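Local coordinates for protein Cel44C (Paenibacillus polymyxa, PDB 2YIH) that hydrolyses the beta-1,4-linked glucan backbone of xyloglucan, and probably of cellulose, through this family 44 endo-acting catalytic module of a longer protein, at residues His199-Arg211 with Asp241-Gly253. The protein carries 8 engineered substitutions. Sequence-based numbering, arbitrary orientation. Where two conformers were deposited one is given.
Sequences HPEKVGAKELVDR and DLQTAPDWDSVKG. Engineered in segment 199-211: P200 (natural residue Gly). With XYS (alpha-D-xylopyranose), chain B; BGC (beta-D-glucopyranose), chain C.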
loop_
_atom_site.group_PDB
_atom_site.type_symbol
_atom_site.label_atom_id
_atom_site.label_comp_id
_atom_site.label_asym_id
_atom_site.label_seq_id
_atom_site.Cartn_x
_atom_site.Cartn_y
_atom_site.Cartn_z
ATOM N N HIS A 199 -10.934 0.062 22.439
ATOM C CA HIS A 199 -9.827 -0.670 23.094
ATOM C C HIS A 199 -8.905 0.338 23.787
ATOM O O HIS A 199 -7.836 0.677 23.278
ATOM C CB HIS A 199 -9.124 -1.513 21.994
ATOM C CG HIS A 199 -8.052 -2.441 22.496
ATOM N ND1 HIS A 199 -6.932 -1.990 23.164
ATOM C CD2 HIS A 199 -7.932 -3.791 22.430
ATOM C CE1 HIS A 199 -6.167 -3.020 23.488
ATOM N NE2 HIS A 199 -6.749 -4.127 23.049
ATOM N N PRO A 200 -9.330 0.853 24.965
ATOM C CA PRO A 200 -8.628 1.977 25.638
ATOM C C PRO A 200 -7.196 1.632 26.117
ATOM O O PRO A 200 -6.336 2.526 26.181
ATOM C CB PRO A 200 -9.524 2.294 26.858
ATOM C CG PRO A 200 -10.464 1.127 26.988
ATOM C CD PRO A 200 -10.616 0.524 25.595
ATOM N N GLU A 201 -6.925 0.351 26.388
ATOM C CA GLU A 201 -5.590 -0.043 26.867
ATOM C C GLU A 201 -4.645 -0.224 25.681
ATOM O O GLU A 201 -5.093 -0.597 24.574
ATOM C CB GLU A 201 -5.664 -1.338 27.710
ATOM C CG GLU A 201 -6.432 -1.159 29.030
ATOM C CD GLU A 201 -6.390 -2.399 29.933
ATOM O OE1 GLU A 201 -5.309 -3.016 30.061
ATOM O OE2 GLU A 201 -7.430 -2.713 30.544
ATOM N N LYS A 202 -3.364 0.074 25.882
ATOM C CA LYS A 202 -2.379 -0.189 24.824
ATOM C C LYS A 202 -2.359 -1.689 24.524
ATOM O O LYS A 202 -2.315 -2.519 25.441
ATOM C CB LYS A 202 -0.982 0.258 25.228
ATOM C CG LYS A 202 -0.835 1.783 25.314
ATOM C CD LYS A 202 0.527 2.191 25.899
ATOM C CE LYS A 202 1.688 1.848 24.935
ATOM N NZ LYS A 202 1.482 2.440 23.556
ATOM N N VAL A 203 -2.449 -2.046 23.247
ATOM C CA VAL A 203 -2.390 -3.463 22.849
ATOM C C VAL A 203 -1.079 -4.132 23.320
ATOM O O VAL A 203 0.019 -3.531 23.260
ATOM C CB VAL A 203 -2.571 -3.605 21.282
ATOM C CG1 VAL A 203 -1.286 -3.131 20.570
ATOM C CG2 VAL A 203 -2.878 -5.071 20.897
ATOM N N GLY A 204 -1.196 -5.378 23.788
ATOM C CA GLY A 204 0.010 -6.178 24.121
ATOM C C GLY A 204 0.579 -6.893 22.913
ATOM O O GLY A 204 -0.136 -7.102 21.912
ATOM N N ALA A 205 1.872 -7.219 22.959
ATOM C CA ALA A 205 2.482 -8.020 21.881
ATOM C C ALA A 205 1.886 -9.415 21.840
ATOM O O ALA A 205 1.482 -9.885 20.771
ATOM C CB ALA A 205 3.984 -8.079 22.018
ATOM N N LYS A 206 1.780 -10.074 22.998
ATOM C CA LYS A 206 1.161 -11.401 23.032
ATOM C C LYS A 206 -0.322 -11.306 22.707
ATOM O O LYS A 206 -0.846 -12.133 21.949
ATOM C CB LYS A 206 1.384 -12.086 24.389
ATOM C CG LYS A 206 0.794 -13.506 24.452
ATOM C CD LYS A 206 0.793 -14.011 25.892
ATOM C CE LYS A 206 0.474 -15.509 25.963
ATOM N NZ LYS A 206 -0.939 -15.802 25.629
ATOM N N GLU A 207 -0.992 -10.287 23.255
ATOM C CA GLU A 207 -2.408 -10.049 22.914
ATOM C C GLU A 207 -2.618 -10.001 21.393
ATOM O O GLU A 207 -3.561 -10.587 20.866
ATOM C CB GLU A 207 -2.907 -8.728 23.522
ATOM C CG GLU A 207 -4.346 -8.425 23.108
ATOM C CD GLU A 207 -4.793 -7.021 23.489
ATOM O OE1 GLU A 207 -3.994 -6.273 24.098
ATOM O OE2 GLU A 207 -5.942 -6.661 23.156
ATOM N N LEU A 208 -1.795 -9.201 20.729
ATOM C CA LEU A 208 -1.932 -9.017 19.279
ATOM C C LEU A 208 -1.783 -10.357 18.556
ATOM O O LEU A 208 -2.587 -10.687 17.681
ATOM C CB LEU A 208 -0.927 -8.003 18.775
ATOM C CG LEU A 208 -1.058 -7.718 17.271
ATOM C CD1 LEU A 208 -2.500 -7.341 16.886
ATOM C CD2 LEU A 208 -0.063 -6.635 16.877
ATOM N N VAL A 209 -0.762 -11.129 18.922
ATOM C CA VAL A 209 -0.590 -12.451 18.303
ATOM C C VAL A 209 -1.798 -13.356 18.561
ATOM O O VAL A 209 -2.302 -14.003 17.651
ATOM C CB VAL A 209 0.715 -13.136 18.761
ATOM C CG1 VAL A 209 0.716 -14.649 18.362
ATOM C CG2 VAL A 209 1.906 -12.413 18.154
ATOM N N ASP A 210 -2.266 -13.408 19.803
ATOM C CA ASP A 210 -3.425 -14.233 20.128
ATOM C C ASP A 210 -4.687 -13.829 19.348
ATOM O O ASP A 210 -5.399 -14.683 18.831
ATOM C CB ASP A 210 -3.707 -14.217 21.644
ATOM C CG ASP A 210 -2.647 -14.975 22.457
ATOM O OD1 ASP A 210 -1.860 -15.770 21.891
ATOM O OD2 ASP A 210 -2.611 -14.744 23.683
ATOM N N ARG A 211 -4.960 -12.516 19.271
ATOM C CA ARG A 211 -6.132 -12.044 18.526
ATOM C C ARG A 211 -6.002 -12.410 17.051
ATOM O O ARG A 211 -6.980 -12.799 16.418
ATOM C CB ARG A 211 -6.252 -10.523 18.659
ATOM C CG ARG A 211 -6.834 -10.092 19.999
ATOM C CD ARG A 211 -6.976 -8.575 20.050
ATOM N NE ARG A 211 -7.443 -8.124 21.368
ATOM C CZ ARG A 211 -8.722 -8.128 21.742
ATOM N NH1 ARG A 211 -9.662 -8.572 20.911
ATOM N NH2 ARG A 211 -9.063 -7.747 22.974
ATOM N N ASP A 241 8.746 -1.822 18.609
ATOM C CA ASP A 241 8.348 -2.477 19.864
ATOM C C ASP A 241 6.850 -2.338 20.103
ATOM O O ASP A 241 6.355 -2.306 21.259
ATOM C CB ASP A 241 9.182 -1.924 21.053
ATOM C CG ASP A 241 8.943 -0.432 21.323
ATOM O OD1 ASP A 241 8.158 0.247 20.614
ATOM O OD2 ASP A 241 9.583 0.088 22.266
ATOM N N LEU A 242 6.110 -2.319 18.995
ATOM C CA LEU A 242 4.674 -2.197 19.076
ATOM C C LEU A 242 4.245 -0.983 19.939
ATOM O O LEU A 242 3.348 -1.067 20.761
ATOM C CB LEU A 242 4.023 -3.530 19.533
ATOM C CG LEU A 242 2.515 -3.640 19.240
ATOM C CD1 LEU A 242 2.231 -3.649 17.717
ATOM C CD2 LEU A 242 1.959 -4.924 19.872
ATOM N N GLN A 243 4.886 0.146 19.679
ATOM C CA GLN A 243 4.642 1.410 20.385
ATOM C C GLN A 243 4.797 1.219 21.894
ATOM O O GLN A 243 3.923 1.574 22.667
ATOM C CB GLN A 243 3.266 2.013 20.009
ATOM C CG GLN A 243 3.144 3.493 20.358
ATOM C CD GLN A 243 3.922 4.395 19.421
ATOM O OE1 GLN A 243 4.475 3.960 18.379
ATOM N NE2 GLN A 243 4.003 5.678 19.796
ATOM N N THR A 244 5.925 0.638 22.284
ATOM C CA THR A 244 6.212 0.388 23.724
ATOM C C THR A 244 5.079 -0.426 24.354
ATOM O O THR A 244 4.506 -0.045 25.395
ATOM C CB THR A 244 6.415 1.718 24.529
ATOM O OG1 THR A 244 7.157 2.652 23.743
ATOM C CG2 THR A 244 7.185 1.447 25.837
ATOM N N ALA A 245 4.750 -1.571 23.743
ATOM C CA ALA A 245 3.721 -2.462 24.277
ATOM C C ALA A 245 4.068 -2.806 25.735
ATOM O O ALA A 245 5.249 -3.007 26.060
ATOM C CB ALA A 245 3.624 -3.738 23.444
ATOM N N PRO A 246 3.057 -2.873 26.600
ATOM C CA PRO A 246 3.342 -3.100 28.033
ATOM C C PRO A 246 4.097 -4.387 28.342
ATOM O O PRO A 246 4.863 -4.421 29.319
ATOM C CB PRO A 246 1.951 -3.119 28.682
ATOM C CG PRO A 246 0.956 -3.162 27.532
ATOM C CD PRO A 246 1.651 -2.490 26.388
ATOM N N ASP A 247 3.902 -5.426 27.534
ATOM C CA ASP A 247 4.619 -6.679 27.690
ATOM C C ASP A 247 5.899 -6.844 26.873
ATOM O O ASP A 247 6.496 -7.920 26.880
ATOM C CB ASP A 247 3.676 -7.882 27.509
ATOM C CG ASP A 247 3.080 -7.954 26.109
ATOM O OD1 ASP A 247 3.209 -6.948 25.355
ATOM O OD2 ASP A 247 2.570 -9.038 25.751
ATOM N N TRP A 248 6.343 -5.798 26.176
ATOM C CA TRP A 248 7.474 -5.957 25.253
ATOM C C TRP A 248 8.741 -6.471 25.969
ATOM O O TRP A 248 9.403 -7.391 25.480
ATOM C CB TRP A 248 7.813 -4.643 24.510
ATOM C CG TRP A 248 9.002 -4.812 23.562
ATOM C CD1 TRP A 248 10.178 -4.119 23.584
ATOM C CD2 TRP A 248 9.098 -5.729 22.461
ATOM N NE1 TRP A 248 11.012 -4.565 22.580
ATOM C CE2 TRP A 248 10.360 -5.530 21.859
ATOM C CE3 TRP A 248 8.234 -6.691 21.922
ATOM C CZ2 TRP A 248 10.807 -6.296 20.767
ATOM C CZ3 TRP A 248 8.672 -7.455 20.834
ATOM C CH2 TRP A 248 9.955 -7.258 20.279
ATOM N N ASP A 249 9.083 -5.871 27.106
ATOM C CA ASP A 249 10.299 -6.310 27.819
ATOM C C ASP A 249 10.245 -7.786 28.194
ATOM O O ASP A 249 11.267 -8.486 28.122
ATOM C CB ASP A 249 10.551 -5.438 29.055
ATOM C CG ASP A 249 11.168 -4.111 28.697
ATOM O OD1 ASP A 249 11.641 -3.965 27.552
ATOM O OD2 ASP A 249 11.107 -3.185 29.531
ATOM N N SER A 250 9.048 -8.264 28.530
ATOM C CA SER A 250 8.860 -9.660 28.913
ATOM C C SER A 250 8.947 -10.657 27.754
ATOM O O SER A 250 9.240 -11.845 27.970
ATOM C CB SER A 250 7.550 -9.841 29.692
ATOM O OG SER A 250 6.430 -9.978 28.832
ATOM N N VAL A 251 8.652 -10.210 26.534
ATOM C CA VAL A 251 8.621 -11.143 25.401
ATOM C C VAL A 251 9.740 -10.942 24.378
ATOM O O VAL A 251 9.946 -11.808 23.518
ATOM C CB VAL A 251 7.246 -11.128 24.654
ATOM C CG1 VAL A 251 6.084 -11.427 25.628
ATOM C CG2 VAL A 251 7.058 -9.794 23.940
ATOM N N LYS A 252 10.486 -9.843 24.470
ATOM C CA LYS A 252 11.403 -9.481 23.393
ATOM C C LYS A 252 12.544 -10.489 23.230
ATOM O O LYS A 252 13.123 -10.607 22.152
ATOM C CB LYS A 252 11.974 -8.092 23.599
ATOM C CG LYS A 252 12.856 -7.944 24.823
ATOM C CD LYS A 252 13.169 -6.487 25.062
ATOM C CE LYS A 252 14.045 -6.328 26.298
ATOM N NZ LYS A 252 14.203 -4.892 26.615
ATOM N N GLY A 253 12.875 -11.196 24.310
ATOM C CA GLY A 253 13.977 -12.175 24.257
ATOM C C GLY A 253 15.160 -11.627 23.488
ATOM O O GLY A 253 15.653 -10.553 23.803
HETATM C C1 XYS B . 0.013 8.806 18.733
HETATM C C2 XYS B . 0.354 9.530 20.028
HETATM C C3 XYS B . 1.403 8.709 20.760
HETATM C C4 XYS B . 0.797 7.357 21.090
HETATM C C5 XYS B . 0.241 6.666 19.842
HETATM O O2 XYS B . 0.855 10.839 19.755
HETATM O O3 XYS B . 1.728 9.338 21.999
HETATM O O4 XYS B . 1.810 6.578 21.742
HETATM O O5 XYS B . -0.593 7.549 19.053
HETATM C C2 BGC C . 6.833 8.355 18.779
HETATM C C3 BGC C . 5.910 8.224 17.581
HETATM C C4 BGC C . 5.945 9.524 16.773
HETATM C C5 BGC C . 7.361 10.018 16.516
HETATM C C6 BGC C . 7.349 11.417 15.903
HETATM C C1 BGC C . 8.229 8.761 18.318
HETATM O O2 BGC C . 6.846 7.121 19.477
HETATM O O3 BGC C . 4.561 8.022 18.006
HETATM O O4 BGC C . 5.357 9.271 15.513
HETATM O O5 BGC C . 8.105 10.049 17.726
HETATM O O6 BGC C . 6.597 12.271 16.778
HETATM O O HOH W 1 1.082 -1.171 22.525
HETATM O O HOH W 2 -0.194 -9.048 25.829
#
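D247 grips the start of helix 205-222 with both carboxylate oxygens, brought from a neighbouring loop of the TIM barrel to the first two amides after the N-cap G204. OD1 takes the amide hydrogen of A205 N at 2.8 Å and OD2 that of K206 N at 3.0 Å, each through its syn lone pair. These amides lack acceptors within their own helix, whose dipole should favour a negative partner; a water on OD2 serves E207 N. A leucine in place of D247 would probably leave the amides of A205 and K206 without acceptors and unpin the loop from the helix. Beside this polar grip, L242 CD2 lies 3.7 Å from A205 CA, and its CD1 meets L208 CD2. A205 is small enough for its methyl to fit between L242, V251 CG2 and the edge of the W248 ring. K202, bent at chi3 and chi4 (68° and 54°), bonds through NZ to the backbone O of Q243, a glycan-pocket residue, at 2.7 Å. In the second shell, E207 OE1 accepts from G204 N, and OE2 from H199 NE2 and R211 NE. Y234 bonds Q243 OE1, orienting the amide, and NE2 donates to xylose O4 at 3.1 Å and glucose O3 at 3.0 Å.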